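PDB 5CDD: structural polyprotein, VP3 from Israeli acute paralysis virus, which probably serves as a structural capsid subunit of the virion, a picornavirus-like coat protein that assembles with its partner proteins into pentamers. Local coordinates for residues B[71-77]-B[242-248]; B[143-149]-B[252-257]; B[214-218]-B[229-235]. All coordinates share one frame; numbering follows the deposited sequence.

In the fold
Contacts 1 and 2 are neighbours, their centres about 11 Å apart; the centre of contact 3 is about 33 and 36 Å from theirs. Trp-71 and Val-256 join the first two by a probable backbone hydrogen bond between strands 64-72 and 255-265. Contact 1 is partly buried, mostly apolar and without a hydrogen bond between its segments. Contact 2 is buried, in part by a neighbouring subunit, and combines a strand pair with a polar histidine. Contact 3 is also buried and lies nearer the middle of the chain. It joins strand 214-215 of the same sheet and the turn after it to helix 228-231 and the loop that follows, chiefly through backbone and serine bonds.

Contact 1 of 3, residues B[71-77]-B[242-248]; sequences WKTTDAI and PVTKLMA
Leu-246 reaches from strand 236-247 onto Trp-71 and the turn that follows it. Its CB lies over one face of the indole, 4.1 Å from the centroid of the five-membered ring, a CH-pi contact. CG stands anti to the backbone N (chi1 -179°), which places it 3.7 Å from Thr-73 CG2. At the tip the two methyls part: CD1 is 4.2 Å from Trp-71 CZ3, and CD2 turns to the carbonyl oxygen of Trp-71. Pro-242 and the indole run alongside each other, pointing opposite ways, with Pro-242 CB 3.8 Å from Trp-71 CZ2. Thr-244 O lies in the plane of the ring, at its edge. A type I turn from Lys-72 to Asp-75, closed by Asp-75 N to Lys-72 O at 3.2 Å, curls the chain round the extended Lys-245. The methylenes of that lysine run along the carbonyl oxygens of Thr-73 and Asp-75. Across from Arg-152, Val-243 and Thr-244 form a classic beta bulge where strand 236-247 turns a corner. Trp-71 belongs to the sheet of strand 255-265, and Pro-242 to the sheet of strand 150-159. Such packing between two antiparallel sheets is that of the viral jelly-roll beta sandwich.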
loop_
_atom_site.group_PDB
_atom_site.type_symbol
_atom_site.label_atom_id
_atom_site.label_comp_id
_atom_site.label_asym_id
_atom_site.label_seq_id
_atom_site.Cartn_x
_atom_site.Cartn_y
_atom_site.Cartn_z
ATOM N N TRP B 71 -15.332 -27.833 -67.887
ATOM C CA TRP B 71 -14.983 -26.964 -68.999
ATOM C C TRP B 71 -14.773 -27.835 -70.233
ATOM O O TRP B 71 -13.852 -28.650 -70.287
ATOM C CB TRP B 71 -13.720 -26.168 -68.661
ATOM C CG TRP B 71 -13.300 -25.193 -69.719
ATOM C CD1 TRP B 71 -14.076 -24.672 -70.717
ATOM C CD2 TRP B 71 -12.011 -24.583 -69.856
ATOM N NE1 TRP B 71 -13.350 -23.777 -71.465
ATOM C CE2 TRP B 71 -12.080 -23.702 -70.957
ATOM C CE3 TRP B 71 -10.805 -24.695 -69.151
ATOM C CZ2 TRP B 71 -10.985 -22.934 -71.373
ATOM C CZ3 TRP B 71 -9.716 -23.931 -69.564
ATOM C CH2 TRP B 71 -9.816 -23.061 -70.665
ATOM N N LYS B 72 -15.648 -27.664 -71.219
ATOM C CA LYS B 72 -15.593 -28.439 -72.453
ATOM C C LYS B 72 -14.948 -27.657 -73.583
ATOM O O LYS B 72 -14.901 -26.429 -73.557
ATOM C CB LYS B 72 -17.005 -28.830 -72.885
ATOM C CG LYS B 72 -17.833 -29.474 -71.798
ATOM C CD LYS B 72 -19.272 -29.633 -72.244
ATOM C CE LYS B 72 -20.128 -30.177 -71.117
ATOM N NZ LYS B 72 -21.560 -30.270 -71.509
ATOM N N THR B 73 -14.457 -28.380 -74.581
ATOM C CA THR B 73 -13.846 -27.744 -75.733
ATOM C C THR B 73 -14.983 -27.098 -76.522
ATOM O O THR B 73 -14.758 -26.337 -77.458
ATOM C CB THR B 73 -13.116 -28.780 -76.607
ATOM O OG1 THR B 73 -14.045 -29.783 -77.030
ATOM C CG2 THR B 73 -11.991 -29.441 -75.814
ATOM N N THR B 74 -16.209 -27.399 -76.102
ATOM C CA THR B 74 -17.418 -26.884 -76.731
ATOM C C THR B 74 -17.861 -25.519 -76.193
ATOM O O THR B 74 -18.493 -24.747 -76.909
ATOM C CB THR B 74 -18.579 -27.903 -76.570
ATOM O OG1 THR B 74 -18.676 -28.702 -77.755
ATOM C CG2 THR B 74 -19.906 -27.204 -76.300
ATOM N N ASP B 75 -17.536 -25.227 -74.937
ATOM C CA ASP B 75 -17.912 -23.953 -74.333
ATOM C C ASP B 75 -17.390 -22.753 -75.123
ATOM O O ASP B 75 -16.287 -22.781 -75.671
ATOM C CB ASP B 75 -17.405 -23.888 -72.894
ATOM C CG ASP B 75 -17.992 -24.982 -72.024
ATOM O OD1 ASP B 75 -19.235 -25.082 -71.935
ATOM O OD2 ASP B 75 -17.209 -25.740 -71.423
ATOM N N ALA B 76 -18.200 -21.701 -75.176
ATOM C CA ALA B 76 -17.852 -20.482 -75.892
ATOM C C ALA B 76 -17.009 -19.557 -75.031
ATOM O O ALA B 76 -17.071 -19.607 -73.805
ATOM C CB ALA B 76 -19.113 -19.771 -76.322
ATOM N N ILE B 77 -16.230 -18.698 -75.679
ATOM C CA ILE B 77 -15.384 -17.760 -74.953
ATOM C C ILE B 77 -16.181 -16.579 -74.398
ATOM O O ILE B 77 -17.313 -16.320 -74.813
ATOM C CB ILE B 77 -14.256 -17.208 -75.847
ATOM C CG1 ILE B 77 -14.854 -16.427 -77.020
ATOM C CG2 ILE B 77 -13.400 -18.353 -76.353
ATOM C CD1 ILE B 77 -13.830 -15.702 -77.867
ATOM N N PRO B 242 -13.861 -18.379 -70.373
ATOM C CA PRO B 242 -12.746 -18.758 -71.245
ATOM C C PRO B 242 -12.345 -17.615 -72.175
ATOM O O PRO B 242 -13.201 -16.975 -72.784
ATOM C CB PRO B 242 -13.304 -19.949 -72.023
ATOM C CG PRO B 242 -14.347 -20.514 -71.102
ATOM C CD PRO B 242 -15.012 -19.274 -70.579
ATOM N N VAL B 243 -11.047 -17.351 -72.273
ATOM C CA VAL B 243 -10.544 -16.304 -73.160
ATOM C C VAL B 243 -10.191 -16.996 -74.470
ATOM O O VAL B 243 -10.432 -16.473 -75.559
ATOM C CB VAL B 243 -9.276 -15.636 -72.585
ATOM C CG1 VAL B 243 -8.678 -14.682 -73.606
ATOM C CG2 VAL B 243 -9.618 -14.889 -71.317
ATOM N N THR B 244 -9.618 -18.188 -74.334
ATOM C CA THR B 244 -9.223 -19.021 -75.460
ATOM C C THR B 244 -9.920 -20.364 -75.278
ATOM O O THR B 244 -9.753 -21.023 -74.251
ATOM C CB THR B 244 -7.697 -19.238 -75.486
ATOM O OG1 THR B 244 -7.043 -17.991 -75.747
ATOM C CG2 THR B 244 -7.315 -20.248 -76.559
ATOM N N LYS B 245 -10.702 -20.763 -76.274
ATOM C CA LYS B 245 -11.439 -22.020 -76.221
ATOM C C LYS B 245 -10.538 -23.186 -75.811
ATOM O O LYS B 245 -9.334 -23.169 -76.063
ATOM C CB LYS B 245 -12.080 -22.292 -77.582
ATOM C CG LYS B 245 -13.373 -23.079 -77.507
ATOM C CD LYS B 245 -14.159 -22.954 -78.800
ATOM C CE LYS B 245 -15.542 -23.566 -78.664
ATOM N NZ LYS B 245 -16.349 -23.388 -79.902
ATOM N N LEU B 246 -11.127 -24.193 -75.172
ATOM C CA LEU B 246 -10.367 -25.357 -74.724
ATOM C C LEU B 246 -9.972 -26.252 -75.897
ATOM O O LEU B 246 -10.818 -26.673 -76.684
ATOM C CB LEU B 246 -11.184 -26.172 -73.719
ATOM C CG LEU B 246 -10.490 -27.416 -73.154
ATOM C CD1 LEU B 246 -9.246 -27.002 -72.383
ATOM C CD2 LEU B 246 -11.445 -28.177 -72.252
ATOM N N MET B 247 -8.680 -26.542 -76.003
ATOM C CA MET B 247 -8.156 -27.386 -77.071
ATOM C C MET B 247 -7.737 -28.717 -76.471
ATOM O O MET B 247 -7.227 -28.757 -75.357
ATOM C CB MET B 247 -6.953 -26.705 -77.718
ATOM C CG MET B 247 -7.279 -25.366 -78.352
ATOM S SD MET B 247 -8.029 -25.533 -79.988
ATOM C CE MET B 247 -9.737 -25.864 -79.598
ATOM N N ALA B 248 -7.944 -29.808 -77.201
ATOM C CA ALA B 248 -7.584 -31.117 -76.680
ATOM C C ALA B 248 -7.510 -32.201 -77.740
ATOM O O ALA B 248 -8.493 -32.466 -78.424
ATOM C CB ALA B 248 -8.580 -31.529 -75.615
#

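Contact 2 of 3, residues B[143-149]-B[252-257]; sequences VVKTAFH and VSDNVS
His-149 NE2 donates a hydrogen bond to Ser-253 O at 2.6 Å. The bond is bent, 138° at the hydrogen, and the oxygen is tilted from the imidazole plane. Asn-255 O is also near, 3.1 Å from NE2. The other ring nitrogen is held within its own segment. Thr-146 OG1 shares a hydrogen bond with His-149 ND1, and Thr-146 N donates to the same ND1 from well out of the ring plane. These bonds at both nitrogens limit the rotation of the ring. Thr-146 OG1 in turn accepts from Phe-148 N, forming an ST turn inside the type I turn from Thr-146 to His-149.

The carbon atoms of the imidazole lie between two valines on opposite sides of the ring. Val-256 CG1 approaches CD2 and CG, and Val-252 CG2 is 3.6 Å from CE1. With CG1 of Val-252 anti to the carbonyl carbon (chi1 -63°), that methyl is put against Phe-148 CD2 and Thr-146 OG1.

On the Val-144 side of the contact the segments belong to neighbouring antiparallel strands of the jelly roll, 132-144 and 255-265. Val-144 and Ser-257 are a hydrogen-bonded pair. Val-144 N donates to Ser-257 O at 2.7 Å. The return bond, Ser-257 N to Val-144 O at 3.3 Å, is weak. Val-144 and Ser-257 put their side chains on the same face of the sheet, with their CB atoms 4.2 Å apart. Val-143 CG1 is 4.1 Å from Val-256 CB.

A second ST turn lies where the chain leads into strand 255-265: Asn-255 N donates to Ser-253 OG. A neighbouring subunit packs on this region: its Phe-86 ring meets that of Phe-148 with the planes about 20° apart, and its Gly-89 and Leu-166 touch Val-144 and Ser-257.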
loop_
_atom_site.group_PDB
_atom_site.type_symbol
_atom_site.label_atom_id
_atom_site.label_comp_id
_atom_site.label_asym_id
_atom_site.label_seq_id
_atom_site.Cartn_x
_atom_site.Cartn_y
_atom_site.Cartn_z
ATOM N N VAL B 143 -7.217 -26.539 -62.340
ATOM C CA VAL B 143 -7.740 -27.110 -63.572
ATOM C C VAL B 143 -7.191 -28.525 -63.705
ATOM O O VAL B 143 -6.040 -28.719 -64.094
ATOM C CB VAL B 143 -7.313 -26.287 -64.807
ATOM C CG1 VAL B 143 -7.912 -26.895 -66.059
ATOM C CG2 VAL B 143 -7.762 -24.842 -64.657
ATOM N N VAL B 144 -8.016 -29.509 -63.365
ATOM C CA VAL B 144 -7.602 -30.902 -63.450
ATOM C C VAL B 144 -7.579 -31.314 -64.919
ATOM O O VAL B 144 -8.620 -31.579 -65.518
ATOM C CB VAL B 144 -8.567 -31.808 -62.670
ATOM C CG1 VAL B 144 -8.055 -33.230 -62.680
ATOM C CG2 VAL B 144 -8.707 -31.308 -61.236
ATOM N N LYS B 145 -6.378 -31.375 -65.486
ATOM C CA LYS B 145 -6.207 -31.711 -66.895
ATOM C C LYS B 145 -5.002 -32.617 -67.148
ATOM O O LYS B 145 -4.474 -33.247 -66.233
ATOM C CB LYS B 145 -6.012 -30.418 -67.684
ATOM C CG LYS B 145 -4.713 -29.714 -67.314
ATOM C CD LYS B 145 -4.547 -28.383 -68.014
ATOM C CE LYS B 145 -3.116 -27.884 -67.867
ATOM N NZ LYS B 145 -2.689 -27.835 -66.445
ATOM N N THR B 146 -4.586 -32.673 -68.411
ATOM C CA THR B 146 -3.426 -33.455 -68.829
ATOM C C THR B 146 -2.475 -32.460 -69.488
ATOM O O THR B 146 -2.829 -31.296 -69.686
ATOM C CB THR B 146 -3.789 -34.542 -69.868
ATOM O OG1 THR B 146 -4.164 -33.922 -71.102
ATOM C CG2 THR B 146 -4.939 -35.397 -69.368
ATOM N N ALA B 147 -1.276 -32.909 -69.831
ATOM C CA ALA B 147 -0.306 -32.022 -70.457
ATOM C C ALA B 147 -0.694 -31.697 -71.895
ATOM O O ALA B 147 -0.046 -30.880 -72.549
ATOM C CB ALA B 147 1.077 -32.655 -70.420
ATOM N N PHE B 148 -1.759 -32.326 -72.380
ATOM C CA PHE B 148 -2.208 -32.113 -73.751
ATOM C C PHE B 148 -3.318 -31.080 -73.896
ATOM O O PHE B 148 -3.621 -30.645 -75.008
ATOM C CB PHE B 148 -2.645 -33.449 -74.356
ATOM C CG PHE B 148 -1.556 -34.480 -74.367
ATOM C CD1 PHE B 148 -0.390 -34.265 -75.095
ATOM C CD2 PHE B 148 -1.674 -35.646 -73.619
ATOM C CE1 PHE B 148 0.646 -35.194 -75.075
ATOM C CE2 PHE B 148 -0.642 -36.583 -73.592
ATOM C CZ PHE B 148 0.520 -36.356 -74.321
ATOM N N HIS B 149 -3.923 -30.685 -72.779
ATOM C CA HIS B 149 -4.984 -29.688 -72.827
ATOM C C HIS B 149 -4.393 -28.286 -72.854
ATOM O O HIS B 149 -3.418 -27.993 -72.158
ATOM C CB HIS B 149 -5.920 -29.815 -71.622
ATOM C CG HIS B 149 -6.723 -31.078 -71.605
ATOM N ND1 HIS B 149 -6.218 -32.278 -71.155
ATOM C CD2 HIS B 149 -8.001 -31.326 -71.979
ATOM C CE1 HIS B 149 -7.149 -33.210 -71.248
ATOM N NE2 HIS B 149 -8.241 -32.659 -71.746
ATOM N N VAL B 252 -6.800 -37.600 -75.465
ATOM C CA VAL B 252 -7.208 -37.266 -74.109
ATOM C C VAL B 252 -8.694 -36.939 -74.083
ATOM O O VAL B 252 -9.405 -37.148 -75.066
ATOM C CB VAL B 252 -6.437 -36.044 -73.576
ATOM C CG1 VAL B 252 -4.957 -36.360 -73.494
ATOM C CG2 VAL B 252 -6.673 -34.842 -74.475
ATOM N N SER B 253 -9.155 -36.412 -72.957
ATOM C CA SER B 253 -10.559 -36.062 -72.803
ATOM C C SER B 253 -10.863 -34.668 -73.341
ATOM O O SER B 253 -9.999 -33.794 -73.350
ATOM C CB SER B 253 -10.954 -36.135 -71.329
ATOM O OG SER B 253 -12.305 -35.749 -71.150
ATOM N N ASP B 254 -12.098 -34.471 -73.794
ATOM C CA ASP B 254 -12.528 -33.181 -74.317
ATOM C C ASP B 254 -13.028 -32.342 -73.145
ATOM O O ASP B 254 -13.701 -31.323 -73.329
ATOM C CB ASP B 254 -13.650 -33.367 -75.340
ATOM C CG ASP B 254 -14.874 -34.034 -74.744
ATOM O OD1 ASP B 254 -14.740 -35.166 -74.232
ATOM O OD2 ASP B 254 -15.967 -33.428 -74.788
ATOM N N ASN B 255 -12.688 -32.787 -71.939
ATOM C CA ASN B 255 -13.078 -32.104 -70.710
ATOM C C ASN B 255 -11.898 -31.827 -69.799
ATOM O O ASN B 255 -10.804 -32.363 -69.977
ATOM C CB ASN B 255 -14.081 -32.940 -69.923
ATOM C CG ASN B 255 -15.479 -32.849 -70.477
ATOM O OD1 ASN B 255 -16.409 -33.432 -69.927
ATOM N ND2 ASN B 255 -15.641 -32.116 -71.571
ATOM N N VAL B 256 -12.159 -30.985 -68.809
ATOM C CA VAL B 256 -11.196 -30.589 -67.795
ATOM C C VAL B 256 -12.067 -30.101 -66.655
ATOM O O VAL B 256 -13.052 -29.398 -66.886
ATOM C CB VAL B 256 -10.297 -29.416 -68.258
ATOM C CG1 VAL B 256 -9.375 -29.870 -69.365
ATOM C CG2 VAL B 256 -11.150 -28.251 -68.730
ATOM N N SER B 257 -11.734 -30.487 -65.432
ATOM C CA SER B 257 -12.515 -30.050 -64.291
ATOM C C SER B 257 -11.848 -28.849 -63.650
ATOM O O SER B 257 -10.620 -28.763 -63.592
ATOM C CB SER B 257 -12.648 -31.178 -63.269
ATOM O OG SER B 257 -13.350 -32.274 -63.824
#

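Contact 3 of 3, residues B[214-218]-B[229-235]; sequences LKTAG and NFHESFS
Leu-214 directs its CD1 methyl to Ser-235 CB, 3.4 Å away, and to the backbone of Phe-234. Next, Lys-215 N donates to Glu-232 O at 3.0 Å. The Lys-215 and Glu-232 side chains extend together, with Lys-215 CD 3.8 Å from Glu-232 CB. At the end Lys-215 NZ and Glu-232 OE1 form a long salt bridge of 3.9 Å. NZ also has a hydrogen bond to Gln-150 of a neighbouring subunit. Ala-217 then sets its CB against Asn-229 CB, 3.6 Å away. Gly-218, at positive phi, donates its N to Ser-233 OG at 3.2 Å and 163°, a nearly straight bond. That hydroxyl itself donates to Asn-229 O at 2.6 Å, so it links the loop to the last helical turn. OG is turned anti to the carbonyl carbon of Ser-233 (chi1 -52°), within reach of both partners. Gly-218 O meets the edge of the Phe-230 ring in its plane, and a CA-H...O contact from Phe-230 CA reaches the same oxygen. Strand 214-215 pairs with strand 132-144, where Leu-214 packs on Trp-133. The strand meets the loop 232-235, while Ala-217 and Gly-218 lie against helix 228-231; the chain then enters strand 236-247.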
loop_
_atom_site.group_PDB
_atom_site.type_symbol
_atom_site.label_atom_id
_atom_site.label_comp_id
_atom_site.label_asym_id
_atom_site.label_seq_id
_atom_site.Cartn_x
_atom_site.Cartn_y
_atom_site.Cartn_z
ATOM N N LEU B 214 -19.923 -6.103 -43.707
ATOM C CA LEU B 214 -21.038 -6.582 -44.518
ATOM C C LEU B 214 -21.847 -7.593 -43.712
ATOM O O LEU B 214 -21.324 -8.224 -42.793
ATOM C CB LEU B 214 -20.527 -7.228 -45.807
ATOM C CG LEU B 214 -19.959 -6.282 -46.867
ATOM C CD1 LEU B 214 -19.362 -7.088 -48.005
ATOM C CD2 LEU B 214 -21.057 -5.370 -47.385
ATOM N N LYS B 215 -23.122 -7.742 -44.054
ATOM C CA LYS B 215 -23.989 -8.671 -43.344
ATOM C C LYS B 215 -23.547 -10.116 -43.539
ATOM O O LYS B 215 -22.823 -10.430 -44.481
ATOM C CB LYS B 215 -25.440 -8.487 -43.799
ATOM C CG LYS B 215 -26.058 -7.159 -43.357
ATOM C CD LYS B 215 -27.552 -7.097 -43.664
ATOM C CE LYS B 215 -28.215 -5.875 -43.031
ATOM N NZ LYS B 215 -27.731 -4.585 -43.598
ATOM N N THR B 216 -23.981 -10.993 -42.640
ATOM C CA THR B 216 -23.614 -12.401 -42.713
ATOM C C THR B 216 -24.791 -13.316 -43.036
ATOM O O THR B 216 -24.675 -14.535 -42.940
ATOM C CB THR B 216 -22.990 -12.877 -41.382
ATOM O OG1 THR B 216 -23.967 -12.768 -40.337
ATOM C CG2 THR B 216 -21.762 -12.044 -41.037
ATOM N N ALA B 217 -25.916 -12.726 -43.421
ATOM C CA ALA B 217 -27.112 -13.492 -43.748
ATOM C C ALA B 217 -26.863 -14.448 -44.911
ATOM O O ALA B 217 -27.257 -15.617 -44.870
ATOM C CB ALA B 217 -28.257 -12.542 -44.089
ATOM N N GLY B 218 -26.197 -13.948 -45.945
ATOM C CA GLY B 218 -25.919 -14.776 -47.105
ATOM C C GLY B 218 -27.141 -15.282 -47.857
ATOM O O GLY B 218 -28.079 -14.525 -48.118
ATOM N N ASN B 229 -30.941 -9.265 -48.168
ATOM C CA ASN B 229 -29.848 -9.555 -47.251
ATOM C C ASN B 229 -28.733 -10.242 -48.008
ATOM O O ASN B 229 -27.564 -10.139 -47.643
ATOM C CB ASN B 229 -30.312 -10.454 -46.106
ATOM C CG ASN B 229 -31.257 -9.748 -45.159
ATOM O OD1 ASN B 229 -30.936 -8.689 -44.612
ATOM N ND2 ASN B 229 -32.432 -10.331 -44.958
ATOM N N PHE B 230 -29.110 -10.941 -49.071
ATOM C CA PHE B 230 -28.155 -11.650 -49.903
ATOM C C PHE B 230 -27.170 -10.662 -50.514
ATOM O O PHE B 230 -25.957 -10.852 -50.438
ATOM C CB PHE B 230 -28.887 -12.398 -51.015
ATOM C CG PHE B 230 -27.972 -13.110 -51.963
ATOM C CD1 PHE B 230 -27.329 -14.280 -51.581
ATOM C CD2 PHE B 230 -27.722 -12.588 -53.226
ATOM C CE1 PHE B 230 -26.446 -14.923 -52.444
ATOM C CE2 PHE B 230 -26.843 -13.221 -54.097
ATOM C CZ PHE B 230 -26.203 -14.390 -53.706
ATOM N N HIS B 231 -27.701 -9.604 -51.115
ATOM C CA HIS B 231 -26.875 -8.585 -51.749
ATOM C C HIS B 231 -26.072 -7.780 -50.737
ATOM O O HIS B 231 -24.997 -7.272 -51.050
ATOM C CB HIS B 231 -27.750 -7.647 -52.583
ATOM C CG HIS B 231 -28.390 -8.312 -53.762
ATOM N ND1 HIS B 231 -27.657 -8.881 -54.782
ATOM C CD2 HIS B 231 -29.691 -8.513 -54.076
ATOM C CE1 HIS B 231 -28.480 -9.403 -55.673
ATOM N NE2 HIS B 231 -29.720 -9.194 -55.269
ATOM N N GLU B 232 -26.599 -7.672 -49.523
ATOM C CA GLU B 232 -25.937 -6.927 -48.459
ATOM C C GLU B 232 -24.850 -7.747 -47.768
ATOM O O GLU B 232 -24.273 -7.307 -46.775
ATOM C CB GLU B 232 -26.969 -6.482 -47.417
ATOM C CG GLU B 232 -27.963 -5.454 -47.923
ATOM C CD GLU B 232 -27.307 -4.120 -48.219
ATOM O OE1 GLU B 232 -26.808 -3.478 -47.267
ATOM O OE2 GLU B 232 -27.286 -3.716 -49.402
ATOM N N SER B 233 -24.561 -8.929 -48.303
ATOM C CA SER B 233 -23.561 -9.803 -47.701
ATOM C C SER B 233 -22.341 -10.126 -48.561
ATOM O O SER B 233 -21.533 -10.959 -48.158
ATOM C CB SER B 233 -24.213 -11.130 -47.299
ATOM O OG SER B 233 -25.371 -10.931 -46.513
ATOM N N PHE B 234 -22.172 -9.482 -49.716
ATOM C CA PHE B 234 -21.034 -9.850 -50.554
ATOM C C PHE B 234 -20.060 -8.825 -51.131
ATOM O O PHE B 234 -18.867 -9.106 -51.199
ATOM C CB PHE B 234 -21.536 -10.778 -51.658
ATOM C CG PHE B 234 -22.023 -12.098 -51.137
ATOM C CD1 PHE B 234 -21.124 -13.031 -50.631
ATOM C CD2 PHE B 234 -23.381 -12.384 -51.088
ATOM C CE1 PHE B 234 -21.571 -14.229 -50.080
ATOM C CE2 PHE B 234 -23.839 -13.581 -50.538
ATOM C CZ PHE B 234 -22.933 -14.504 -50.033
ATOM N N SER B 235 -20.530 -7.661 -51.560
ATOM C CA SER B 235 -19.625 -6.633 -52.100
ATOM C C SER B 235 -19.188 -6.817 -53.552
ATOM O O SER B 235 -18.635 -5.893 -54.151
ATOM C CB SER B 235 -18.351 -6.520 -51.250
ATOM O OG SER B 235 -17.334 -7.391 -51.736
#